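Local coordinates for cell wall surface anchor protein (Streptococcus agalactiae, PDB 4Z1P) that probably serves as a cell-wall-anchored adhesin of the antigen I/II family, attaching the bacterium to surfaces, at residues Val205-Val213 with Tyr225-Asp236. Residues are numbered along the deposited sequence; the frame is centred on the assembly and turned at random.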
loop_
_atom_site.group_PDB
_atom_site.type_symbol
_atom_site.label_atom_id
_atom_site.label_comp_id
_atom_site.label_asym_id
_atom_site.label_seq_id
_atom_site.Cartn_x
_atom_site.Cartn_y
_atom_site.Cartn_z
ATOM N N VAL A 205 -9.017 -22.752 -29.200
ATOM C CA VAL A 205 -9.281 -22.757 -27.768
ATOM C C VAL A 205 -9.071 -21.318 -27.307
ATOM O O VAL A 205 -8.280 -20.536 -27.923
ATOM C CB VAL A 205 -8.328 -23.725 -26.945
ATOM C CG1 VAL A 205 -8.311 -25.123 -27.522
ATOM C CG2 VAL A 205 -6.902 -23.210 -26.811
ATOM N N THR A 206 -9.726 -21.007 -26.207
ATOM C CA THR A 206 -9.657 -19.657 -25.649
ATOM C C THR A 206 -9.003 -19.678 -24.268
ATOM O O THR A 206 -9.494 -20.344 -23.379
ATOM C CB THR A 206 -11.070 -19.120 -25.509
ATOM O OG1 THR A 206 -11.634 -18.994 -26.823
ATOM C CG2 THR A 206 -11.117 -17.690 -24.841
ATOM N N TYR A 207 -7.928 -18.920 -24.092
ATOM C CA TYR A 207 -7.420 -18.655 -22.749
ATOM C C TYR A 207 -8.179 -17.521 -22.088
ATOM O O TYR A 207 -8.365 -16.438 -22.658
ATOM C CB TYR A 207 -5.932 -18.364 -22.821
ATOM C CG TYR A 207 -5.176 -19.561 -23.375
ATOM C CD1 TYR A 207 -5.217 -20.779 -22.732
ATOM C CD2 TYR A 207 -4.412 -19.442 -24.538
ATOM C CE1 TYR A 207 -4.532 -21.882 -23.215
ATOM C CE2 TYR A 207 -3.725 -20.535 -25.072
ATOM C CZ TYR A 207 -3.815 -21.756 -24.433
ATOM O OH TYR A 207 -3.155 -22.767 -24.959
ATOM N N LYS A 208 -8.635 -17.774 -20.863
ATOM C CA LYS A 208 -9.270 -16.754 -20.069
ATOM C C LYS A 208 -8.289 -16.285 -18.952
ATOM O O LYS A 208 -7.869 -17.095 -18.129
ATOM C CB LYS A 208 -10.540 -17.293 -19.440
ATOM C CG LYS A 208 -11.234 -16.249 -18.571
ATOM C CD LYS A 208 -12.461 -16.821 -17.903
ATOM C CE LYS A 208 -13.183 -15.723 -17.142
ATOM N NZ LYS A 208 -14.129 -16.312 -16.155
ATOM N N LEU A 209 -7.923 -15.006 -18.991
ATOM C CA LEU A 209 -7.123 -14.374 -17.955
ATOM C C LEU A 209 -8.040 -13.551 -17.092
ATOM O O LEU A 209 -8.610 -12.580 -17.556
ATOM C CB LEU A 209 -6.066 -13.541 -18.578
ATOM C CG LEU A 209 -5.192 -14.332 -19.563
ATOM C CD1 LEU A 209 -4.128 -13.431 -20.109
ATOM C CD2 LEU A 209 -4.544 -15.633 -19.007
ATOM N N GLU A 210 -8.253 -13.995 -15.850
ATOM C CA GLU A 210 -9.159 -13.326 -14.917
ATOM C C GLU A 210 -8.327 -12.288 -14.187
ATOM O O GLU A 210 -7.521 -12.608 -13.293
ATOM C CB GLU A 210 -9.782 -14.302 -13.905
ATOM C CG GLU A 210 -10.662 -15.364 -14.520
ATOM C CD GLU A 210 -11.096 -16.449 -13.504
ATOM O OE1 GLU A 210 -11.078 -17.634 -13.920
ATOM O OE2 GLU A 210 -11.417 -16.097 -12.324
ATOM N N GLY A 211 -8.492 -11.038 -14.575
ATOM C CA GLY A 211 -7.808 -9.944 -13.863
ATOM C C GLY A 211 -8.227 -9.744 -12.432
ATOM O O GLY A 211 -9.311 -10.155 -11.990
ATOM N N TRP A 212 -7.368 -9.064 -11.680
ATOM C CA TRP A 212 -7.736 -8.776 -10.275
ATOM C C TRP A 212 -8.704 -7.635 -10.226
ATOM O O TRP A 212 -8.600 -6.679 -11.035
ATOM C CB TRP A 212 -6.498 -8.347 -9.513
ATOM C CG TRP A 212 -6.710 -8.098 -8.083
ATOM C CD1 TRP A 212 -7.221 -8.961 -7.169
ATOM C CD2 TRP A 212 -6.307 -6.931 -7.368
ATOM N NE1 TRP A 212 -7.202 -8.383 -5.900
ATOM C CE2 TRP A 212 -6.620 -7.147 -5.997
ATOM C CE3 TRP A 212 -5.729 -5.738 -7.745
ATOM C CZ2 TRP A 212 -6.407 -6.198 -5.047
ATOM C CZ3 TRP A 212 -5.519 -4.784 -6.792
ATOM C CH2 TRP A 212 -5.859 -5.005 -5.468
ATOM N N VAL A 213 -9.645 -7.698 -9.291
ATOM C CA VAL A 213 -10.531 -6.585 -9.091
ATOM C C VAL A 213 -9.890 -5.576 -8.100
ATOM O O VAL A 213 -9.755 -5.858 -6.856
ATOM C CB VAL A 213 -11.954 -7.008 -8.615
ATOM C CG1 VAL A 213 -12.853 -5.779 -8.386
ATOM C CG2 VAL A 213 -12.623 -7.954 -9.605
ATOM N N TYR A 225 -2.360 -1.544 -15.433
ATOM C CA TYR A 225 -3.180 -2.730 -15.266
ATOM C C TYR A 225 -2.962 -3.530 -16.540
ATOM O O TYR A 225 -3.447 -3.161 -17.599
ATOM C CB TYR A 225 -4.636 -2.334 -14.993
ATOM C CG TYR A 225 -5.598 -3.466 -14.659
ATOM C CD1 TYR A 225 -6.019 -4.405 -15.634
ATOM C CD2 TYR A 225 -6.097 -3.614 -13.376
ATOM C CE1 TYR A 225 -6.888 -5.424 -15.289
ATOM C CE2 TYR A 225 -6.976 -4.608 -13.029
ATOM C CZ TYR A 225 -7.381 -5.517 -14.019
ATOM O OH TYR A 225 -8.251 -6.545 -13.654
ATOM N N LYS A 226 -2.170 -4.594 -16.484
ATOM C CA LYS A 226 -1.850 -5.251 -17.725
ATOM C C LYS A 226 -1.576 -6.698 -17.574
ATOM O O LYS A 226 -1.234 -7.154 -16.492
ATOM C CB LYS A 226 -0.684 -4.546 -18.377
ATOM C CG LYS A 226 0.654 -5.006 -17.968
ATOM C CD LYS A 226 1.725 -4.338 -18.836
ATOM C CE LYS A 226 3.057 -4.644 -18.212
ATOM N NZ LYS A 226 4.208 -4.002 -18.879
ATOM N N PHE A 227 -1.806 -7.445 -18.655
ATOM C CA PHE A 227 -1.506 -8.865 -18.711
ATOM C C PHE A 227 -0.381 -9.094 -19.695
ATOM O O PHE A 227 -0.382 -8.510 -20.752
ATOM C CB PHE A 227 -2.710 -9.654 -19.246
ATOM C CG PHE A 227 -4.017 -9.369 -18.555
ATOM C CD1 PHE A 227 -4.804 -8.280 -18.910
ATOM C CD2 PHE A 227 -4.514 -10.245 -17.640
ATOM C CE1 PHE A 227 -6.058 -8.059 -18.315
ATOM C CE2 PHE A 227 -5.765 -10.043 -17.056
ATOM C CZ PHE A 227 -6.528 -8.945 -17.386
ATOM N N VAL A 228 0.582 -9.941 -19.333
ATOM C CA VAL A 228 1.603 -10.440 -20.245
ATOM C C VAL A 228 1.488 -11.988 -20.306
ATOM O O VAL A 228 1.593 -12.669 -19.314
ATOM C CB VAL A 228 3.026 -9.994 -19.843
ATOM C CG1 VAL A 228 4.037 -10.476 -20.866
ATOM C CG2 VAL A 228 3.111 -8.469 -19.703
ATOM N N ASP A 229 1.210 -12.554 -21.487
ATOM C CA ASP A 229 0.977 -14.009 -21.599
ATOM C C ASP A 229 2.053 -14.519 -22.560
ATOM O O ASP A 229 2.225 -13.989 -23.657
ATOM C CB ASP A 229 -0.430 -14.255 -22.124
ATOM C CG ASP A 229 -0.821 -15.721 -22.051
ATOM O OD1 ASP A 229 -0.134 -16.564 -22.703
ATOM O OD2 ASP A 229 -1.760 -16.019 -21.302
ATOM N N HIS A 230 2.751 -15.574 -22.191
ATOM C CA HIS A 230 3.808 -16.092 -23.070
ATOM C C HIS A 230 3.165 -17.328 -23.660
ATOM O O HIS A 230 2.901 -18.319 -22.971
ATOM C CB HIS A 230 5.069 -16.373 -22.284
ATOM C CG HIS A 230 5.309 -15.342 -21.229
ATOM N ND1 HIS A 230 4.595 -15.321 -20.038
ATOM C CD2 HIS A 230 6.109 -14.248 -21.218
ATOM C CE1 HIS A 230 4.972 -14.274 -19.328
ATOM N NE2 HIS A 230 5.889 -13.613 -20.017
ATOM N N LEU A 231 2.791 -17.198 -24.913
ATOM C CA LEU A 231 2.020 -18.275 -25.565
ATOM C C LEU A 231 3.014 -19.259 -26.093
ATOM O O LEU A 231 4.136 -18.878 -26.443
ATOM C CB LEU A 231 1.224 -17.735 -26.726
ATOM C CG LEU A 231 -0.012 -17.003 -26.261
ATOM C CD1 LEU A 231 -0.560 -16.222 -27.468
ATOM C CD2 LEU A 231 -1.022 -17.978 -25.673
ATOM N N GLN A 232 2.602 -20.516 -26.153
ATOM C CA GLN A 232 3.490 -21.545 -26.663
ATOM C C GLN A 232 3.244 -21.495 -28.176
ATOM O O GLN A 232 2.462 -22.287 -28.739
ATOM C CB GLN A 232 3.167 -22.893 -26.007
ATOM C CG GLN A 232 4.086 -24.019 -26.390
ATOM C CD GLN A 232 3.836 -25.270 -25.589
ATOM O OE1 GLN A 232 3.672 -25.225 -24.326
ATOM N NE2 GLN A 232 3.754 -26.411 -26.300
ATOM N N HIS A 233 3.851 -20.485 -28.799
ATOM C CA HIS A 233 3.552 -20.148 -30.191
ATOM C C HIS A 233 3.999 -21.218 -31.237
ATOM O O HIS A 233 3.697 -21.056 -32.398
ATOM C CB HIS A 233 4.230 -18.830 -30.553
ATOM C CG HIS A 233 5.716 -18.927 -30.528
ATOM N ND1 HIS A 233 6.443 -18.989 -29.355
ATOM C CD2 HIS A 233 6.608 -19.110 -31.533
ATOM C CE1 HIS A 233 7.724 -19.148 -29.636
ATOM N NE2 HIS A 233 7.850 -19.220 -30.951
ATOM N N THR A 234 4.758 -22.228 -30.824
ATOM C CA THR A 234 5.102 -23.387 -31.668
ATOM C C THR A 234 3.835 -24.205 -31.888
ATOM O O THR A 234 3.722 -24.928 -32.873
ATOM C CB THR A 234 6.108 -24.321 -30.963
ATOM O OG1 THR A 234 5.649 -24.614 -29.640
ATOM C CG2 THR A 234 7.498 -23.702 -30.861
ATOM N N HIS A 235 2.895 -24.121 -30.944
ATOM C CA HIS A 235 1.722 -24.959 -30.985
ATOM C C HIS A 235 0.419 -24.178 -31.074
ATOM O O HIS A 235 -0.595 -24.748 -31.520
ATOM C CB HIS A 235 1.675 -25.912 -29.770
ATOM C CG HIS A 235 2.760 -26.940 -29.727
ATOM N ND1 HIS A 235 4.098 -26.620 -29.579
ATOM C CD2 HIS A 235 2.693 -28.300 -29.687
ATOM C CE1 HIS A 235 4.809 -27.730 -29.494
ATOM N NE2 HIS A 235 3.981 -28.763 -29.546
ATOM N N ASP A 236 0.426 -22.902 -30.634
ATOM C CA ASP A 236 -0.780 -22.096 -30.563
ATOM C C ASP A 236 -0.529 -20.917 -31.489
ATOM O O ASP A 236 0.429 -20.127 -31.289
ATOM C CB ASP A 236 -1.066 -21.505 -29.156
ATOM C CG ASP A 236 -1.733 -22.469 -28.197
ATOM O OD1 ASP A 236 -2.254 -23.518 -28.603
ATOM O OD2 ASP A 236 -1.690 -22.173 -26.982
#
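Tyr207 and Asp236 extend toward each other from their two backbones, and the phenol OH donates a hydrogen bond to OD2 of the carboxylate at 2.6 Å. The acceptor sits at the edge of the ring, in its plane, and is met on its syn side, with ring and carboxylate planes turned 51° apart. OD1 of the same carboxylate forms a salt bridge with Arg306, which probably keeps Asp236 ionised in these buried surroundings. Beside this bond, Leu231 lays its CD2 branch obliquely against Tyr207, 3.8 Å from CE2.

Midway along, Leu209 and Phe227 lie alongside each other, pointing opposite ways, and CB of Leu209 lies 3.8 Å from CD2 of Phe227. The end of Leu209 crosses Asp229, its CD2 3.6 Å from the carboxylate OD2, an oxygen that finds its polar partner in Asn314. Farther on, Gly211 brings bare backbone to Phe227, with CA 3.8 Å from CE2. Tyr225, with CG anti to its backbone N (chi1 -174°), swings its ring across to Trp212, where OH donates to the carbonyl O at 2.6 Å, tilted 32° from the carbonyl plane; the same hydroxyl is also bonded to Ala298 N.

Leu209 and Phe227 thus pack between the facing sheets of a β-sandwich in the C-terminal antigen I/II region, with the Asp229 carboxylate beside them. Strand 204-210 runs between 182-186 and 298-306; strand 225-230 lies between 277-282 and 311-320, whose Phe318 meets the rings of Tyr225 and Phe227 edge-to-face. Residues 231-235 lead over to strand 236-245 of the first sheet, so the Tyr207-Asp236 bond lies within it, across strand 298-306.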